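Local coordinates for protein uroporphyrinogen-III synthetase (Pseudomonas syringae pv. tomato, PDB 3RE1) that probably catalyses the cyclization of the linear tetrapyrrole hydroxymethylbilane to the macrocycle uroporphyrinogen III, with release of water, in porphyrin biosynthesis, at residues 91-96 against 111-116; 62-67 against 87-92. All coordinates share one frame; numbering follows the deposited sequence.

Both contacts belong to the domain built on the mixed sheet, at its connections around strands 69-72, 97-99 and 115-116, and their centres lie about 10 Å apart. Along the chain the order is 62-67, 87-92, 91-96 and 111-116, so Gln-91 and Pro-92 are common to both and the loop after helix 75-88 is handed from contact 2 to contact 1. Contact 2 joins the end of that helix to the turn before strand 69-72; contact 1 then lays the loop along the turn leading to edge strand 115-116. The two contacts touch through Pro-93 and Leu-64, and contact 1 is the more buried of them.

Contact 1: residues 91-96 against 111-116; sequences QPPMQP and YGLDAS
The phenol ring of Tyr-111 is the aromatic group of this contact, and the pyrrolidine of Pro-92 approaches it obliquely, CB lying 4.3 Å from Tyr-111 CE2. Ile-82 and Ile-85 of helix 75-88 also touch the tyrosine, and its hydroxyl is hydrogen-bonded to Asp-86; with CG anti to the backbone N (chi1 -179°), the ring is carried alongside that helix. The Pro-92 ring also sits over the backbone of Gly-112, its CB 3.7 Å from Gly-112 O. Gly-112 closes helix 102-110 in a Schellman motif with positive phi (89°); lacking a side chain, it takes this conformation and leaves its backbone against Pro-92. Leu-113 follows, CG anti to its carbonyl carbon (chi1 -66°), and a single methyl, CD2, does the touching: the side chains of Leu-113 and Pro-93 cross obliquely, CD2 lying 3.5 Å from Pro-93 CD and 3.9 Å from Pro-92 CB. Ile-82 and Trp-97 also touch this leucine.

Farther along, the packing turns polar. No direct hydrogen bond joins the segments; a water does so instead, donating to Pro-93 O at 2.5 Å and to Gln-95 O at 2.7 Å while accepting from Asp-114 N at 2.8 Å. An inverse gamma turn centred on Met-94 brings those two carbonyls to the same water; Asp-114 centres another. Asp-114 CB lies 3.8 Å from Gln-95 O, and its carboxylate forms a salt bridge with Arg-132 of helix 131-137, a partner likely to favour the ionised form. Beyond the water, Asp-114 and Ser-116 bond through their backbones to Trp-97, where strand 115-116 joins strand 97-99. The chemistry is thus divided: proline and leucine carbons fill one end, while the water bridges two carbonyls and one amide at the other.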
# COMPACT_ATOMS: atom_id res chain seq x y z
N GLN A 91 -5.96 21.91 18.78
CA GLN A 91 -4.57 22.01 18.37
C GLN A 91 -4.00 20.61 18.21
O GLN A 91 -4.54 19.64 18.77
CB GLN A 91 -3.76 22.74 19.44
CG GLN A 91 -3.47 24.18 19.13
CD GLN A 91 -2.77 24.92 20.28
OE1 GLN A 91 -2.12 25.95 20.06
NE2 GLN A 91 -2.91 24.41 21.50
N PRO A 92 -2.92 20.49 17.44
CA PRO A 92 -2.33 19.16 17.24
C PRO A 92 -1.72 18.61 18.52
O PRO A 92 -1.19 19.36 19.32
CB PRO A 92 -1.28 19.41 16.15
CG PRO A 92 -1.00 20.88 16.23
CD PRO A 92 -2.32 21.48 16.53
N PRO A 93 -1.79 17.28 18.73
CA PRO A 93 -1.24 16.62 19.92
C PRO A 93 0.27 16.76 20.06
O PRO A 93 0.99 16.68 19.09
CB PRO A 93 -1.62 15.15 19.71
CG PRO A 93 -2.85 15.22 18.85
CD PRO A 93 -2.51 16.31 17.88
N MET A 94 0.75 16.98 21.28
CA MET A 94 2.18 17.06 21.54
C MET A 94 2.72 15.69 21.89
O MET A 94 3.17 15.45 23.01
CB MET A 94 2.45 17.98 22.71
CG MET A 94 2.23 19.43 22.38
SD MET A 94 3.67 20.25 21.63
CE MET A 94 2.91 21.02 20.11
N GLN A 95 2.66 14.77 20.94
CA GLN A 95 3.17 13.43 21.18
C GLN A 95 3.92 12.92 19.94
O GLN A 95 3.64 13.37 18.82
CB GLN A 95 2.03 12.48 21.58
CG GLN A 95 1.42 11.69 20.47
CD GLN A 95 0.12 11.00 20.87
OE1 GLN A 95 0.04 10.29 21.89
NE2 GLN A 95 -0.92 11.21 20.06
N PRO A 96 4.87 11.98 20.13
CA PRO A 96 5.64 11.41 19.02
C PRO A 96 4.77 10.64 18.05
O PRO A 96 3.94 9.83 18.47
CB PRO A 96 6.64 10.49 19.72
CG PRO A 96 6.78 11.07 21.09
CD PRO A 96 5.38 11.51 21.43
N TYR A 111 0.56 19.18 8.95
CA TYR A 111 -0.54 19.58 9.84
C TYR A 111 -0.03 19.99 11.21
O TYR A 111 -0.81 20.34 12.10
CB TYR A 111 -1.54 18.45 10.00
CG TYR A 111 -2.71 18.80 10.89
CD1 TYR A 111 -3.62 19.77 10.52
CD2 TYR A 111 -2.90 18.13 12.11
CE1 TYR A 111 -4.70 20.09 11.34
CE2 TYR A 111 -3.97 18.44 12.92
CZ TYR A 111 -4.87 19.42 12.53
OH TYR A 111 -5.95 19.75 13.30
N GLY A 112 1.29 19.94 11.38
CA GLY A 112 1.91 20.31 12.64
C GLY A 112 2.08 19.19 13.67
O GLY A 112 2.15 19.46 14.88
N LEU A 113 2.14 17.95 13.22
CA LEU A 113 2.38 16.86 14.15
C LEU A 113 3.88 16.60 14.27
O LEU A 113 4.65 16.78 13.32
CB LEU A 113 1.65 15.59 13.71
CG LEU A 113 0.12 15.70 13.76
CD1 LEU A 113 -0.55 14.53 13.04
CD2 LEU A 113 -0.30 15.79 15.20
N ASP A 114 4.29 16.18 15.46
CA ASP A 114 5.67 15.94 15.73
C ASP A 114 6.05 14.57 15.18
O ASP A 114 6.41 13.66 15.93
CB ASP A 114 5.88 16.04 17.24
CG ASP A 114 7.30 15.80 17.66
OD1 ASP A 114 8.23 16.23 16.94
OD2 ASP A 114 7.47 15.17 18.73
N ALA A 115 5.94 14.43 13.87
CA ALA A 115 6.25 13.19 13.15
C ALA A 115 7.71 13.07 12.71
O ALA A 115 8.38 14.05 12.48
CB ALA A 115 5.36 13.04 11.91
N SER A 116 8.18 11.83 12.61
CA SER A 116 9.52 11.51 12.16
C SER A 116 9.46 10.16 11.46
O SER A 116 8.47 9.44 11.58
CB SER A 116 10.49 11.45 13.35
OG SER A 116 10.10 10.45 14.29
O HOH W 1 2.71 15.59 17.70

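Contact 2: residues 62-67 against 87-92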
# COMPACT_ATOMS: atom_id res chain seq x y z
N PHE A 62 -9.82 11.47 21.21
CA PHE A 62 -9.66 12.42 22.31
C PHE A 62 -8.60 11.99 23.35
O PHE A 62 -7.89 12.84 23.93
CB PHE A 62 -11.00 12.66 23.01
CG PHE A 62 -10.96 13.74 24.06
CD1 PHE A 62 -11.23 15.06 23.71
CD2 PHE A 62 -10.64 13.44 25.40
CE1 PHE A 62 -11.20 16.09 24.66
CE2 PHE A 62 -10.60 14.45 26.36
CZ PHE A 62 -10.90 15.80 25.98
N GLU A 63 -8.49 10.68 23.59
CA GLU A 63 -7.48 10.20 24.54
C GLU A 63 -6.15 9.72 23.95
O GLU A 63 -5.47 8.93 24.57
CB GLU A 63 -8.08 9.12 25.45
CG GLU A 63 -8.98 9.72 26.55
CD GLU A 63 -9.43 8.69 27.56
OE1 GLU A 63 -8.67 8.40 28.53
OE2 GLU A 63 -10.54 8.14 27.35
N LEU A 64 -5.79 10.23 22.77
CA LEU A 64 -4.53 9.88 22.09
C LEU A 64 -3.34 9.91 23.01
O LEU A 64 -2.40 9.18 22.80
CB LEU A 64 -4.24 10.80 20.91
CG LEU A 64 -4.98 10.48 19.64
CD1 LEU A 64 -4.59 11.49 18.58
CD2 LEU A 64 -4.69 9.10 19.18
N LEU A 65 -3.40 10.74 24.04
CA LEU A 65 -2.31 10.83 24.99
C LEU A 65 -2.13 9.56 25.79
O LEU A 65 -1.09 9.36 26.40
CB LEU A 65 -2.50 12.02 25.92
CG LEU A 65 -2.64 13.40 25.28
CD1 LEU A 65 -2.63 14.45 26.41
CD2 LEU A 65 -1.55 13.66 24.26
N ASN A 66 -3.15 8.71 25.79
CA ASN A 66 -3.05 7.40 26.43
C ASN A 66 -1.86 6.60 25.88
O ASN A 66 -1.29 5.72 26.55
CB ASN A 66 -4.33 6.58 26.24
CG ASN A 66 -5.36 6.86 27.31
OD1 ASN A 66 -5.00 7.39 28.36
ND2 ASN A 66 -6.63 6.51 27.06
N TYR A 67 -1.48 6.92 24.66
CA TYR A 67 -0.38 6.23 24.01
C TYR A 67 0.89 7.07 24.09
O TYR A 67 0.83 8.30 24.09
CB TYR A 67 -0.72 5.92 22.53
CG TYR A 67 -1.96 5.06 22.41
CD1 TYR A 67 -1.89 3.67 22.43
CD2 TYR A 67 -3.19 5.63 22.35
CE1 TYR A 67 -3.01 2.89 22.41
CE2 TYR A 67 -4.33 4.86 22.29
CZ TYR A 67 -4.25 3.50 22.33
OH TYR A 67 -5.42 2.74 22.24
N GLU A 87 -10.79 17.75 14.07
CA GLU A 87 -12.15 17.89 14.50
C GLU A 87 -12.29 17.94 16.01
O GLU A 87 -13.11 18.70 16.52
CB GLU A 87 -12.95 16.73 13.96
CG GLU A 87 -14.41 16.73 14.34
CD GLU A 87 -15.22 15.83 13.43
OE1 GLU A 87 -15.51 16.26 12.27
OE2 GLU A 87 -15.54 14.68 13.84
N VAL A 88 -11.51 17.13 16.72
CA VAL A 88 -11.60 17.04 18.19
C VAL A 88 -10.54 17.86 18.94
O VAL A 88 -10.83 18.44 19.97
CB VAL A 88 -11.50 15.55 18.66
CG1 VAL A 88 -11.67 15.44 20.19
CG2 VAL A 88 -12.55 14.69 17.96
N TRP A 89 -9.32 17.90 18.42
CA TRP A 89 -8.24 18.67 19.01
C TRP A 89 -8.18 20.11 18.51
O TRP A 89 -7.88 20.35 17.33
CB TRP A 89 -6.89 18.01 18.70
CG TRP A 89 -6.74 16.71 19.39
CD1 TRP A 89 -7.49 15.59 19.21
CD2 TRP A 89 -5.81 16.42 20.43
NE1 TRP A 89 -7.08 14.63 20.07
CE2 TRP A 89 -6.06 15.10 20.83
CE3 TRP A 89 -4.80 17.14 21.05
CZ2 TRP A 89 -5.33 14.50 21.84
CZ3 TRP A 89 -4.08 16.54 22.04
CH2 TRP A 89 -4.35 15.23 22.43
N PRO A 90 -8.43 21.09 19.39
CA PRO A 90 -8.31 22.50 18.97
C PRO A 90 -6.88 22.81 18.50
O PRO A 90 -6.64 23.83 17.86
CB PRO A 90 -8.69 23.27 20.23
CG PRO A 90 -9.57 22.30 21.01
CD PRO A 90 -8.90 20.99 20.79
N GLN A 91 -5.96 21.91 18.78
CA GLN A 91 -4.57 22.01 18.37
C GLN A 91 -4.00 20.61 18.21
O GLN A 91 -4.54 19.64 18.77
CB GLN A 91 -3.76 22.74 19.44
CG GLN A 91 -3.47 24.18 19.13
CD GLN A 91 -2.77 24.92 20.28
OE1 GLN A 91 -2.12 25.95 20.06
NE2 GLN A 91 -2.91 24.41 21.50
N PRO A 92 -2.92 20.49 17.44
CA PRO A 92 -2.33 19.16 17.24
C PRO A 92 -1.72 18.61 18.52
O PRO A 92 -1.19 19.36 19.32
CB PRO A 92 -1.28 19.41 16.15
CG PRO A 92 -1.00 20.88 16.23
CD PRO A 92 -2.32 21.48 16.53
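In the alternating alpha/beta topology of this domain, the last residues of helices 54-62 and 75-88, and the residues just after them, meet here. The close-packed part is built on Trp-89, whose indole reaches across to the turn 62-67. CG stands anti to the carbonyl carbon (chi1 -68°), and with chi2 at 64° the six-membered ring lies between Phe-62 O and Leu-64 CB. CZ2 is 3.7 Å from Phe-62 O and 4.0 Å from Leu-64 CB, both approaching obliquely, whereas Leu-65 CD2 comes to the ring edge by CH2, near the ring plane. The indole N-H is bonded to Ile-61 O, near the end of helix 54-62, which fixes the ring's rotation. Leu-64 is buried, also touching Leu-145 and Met-147 of strand 143-148.

The outer side is more exposed and rests on fewer atoms. Phe-62 has CG anti to the backbone N (chi1 -174°), and its CA-CB bond leads away from the partner segment. Its side chain crosses that of Val-88 at about a right angle, and both its CB and its ring edge meet one methyl, near the ring plane: Val-88 CG1, 4.0 Å from Phe-62 CB and 3.6 Å from Phe-62 CD1.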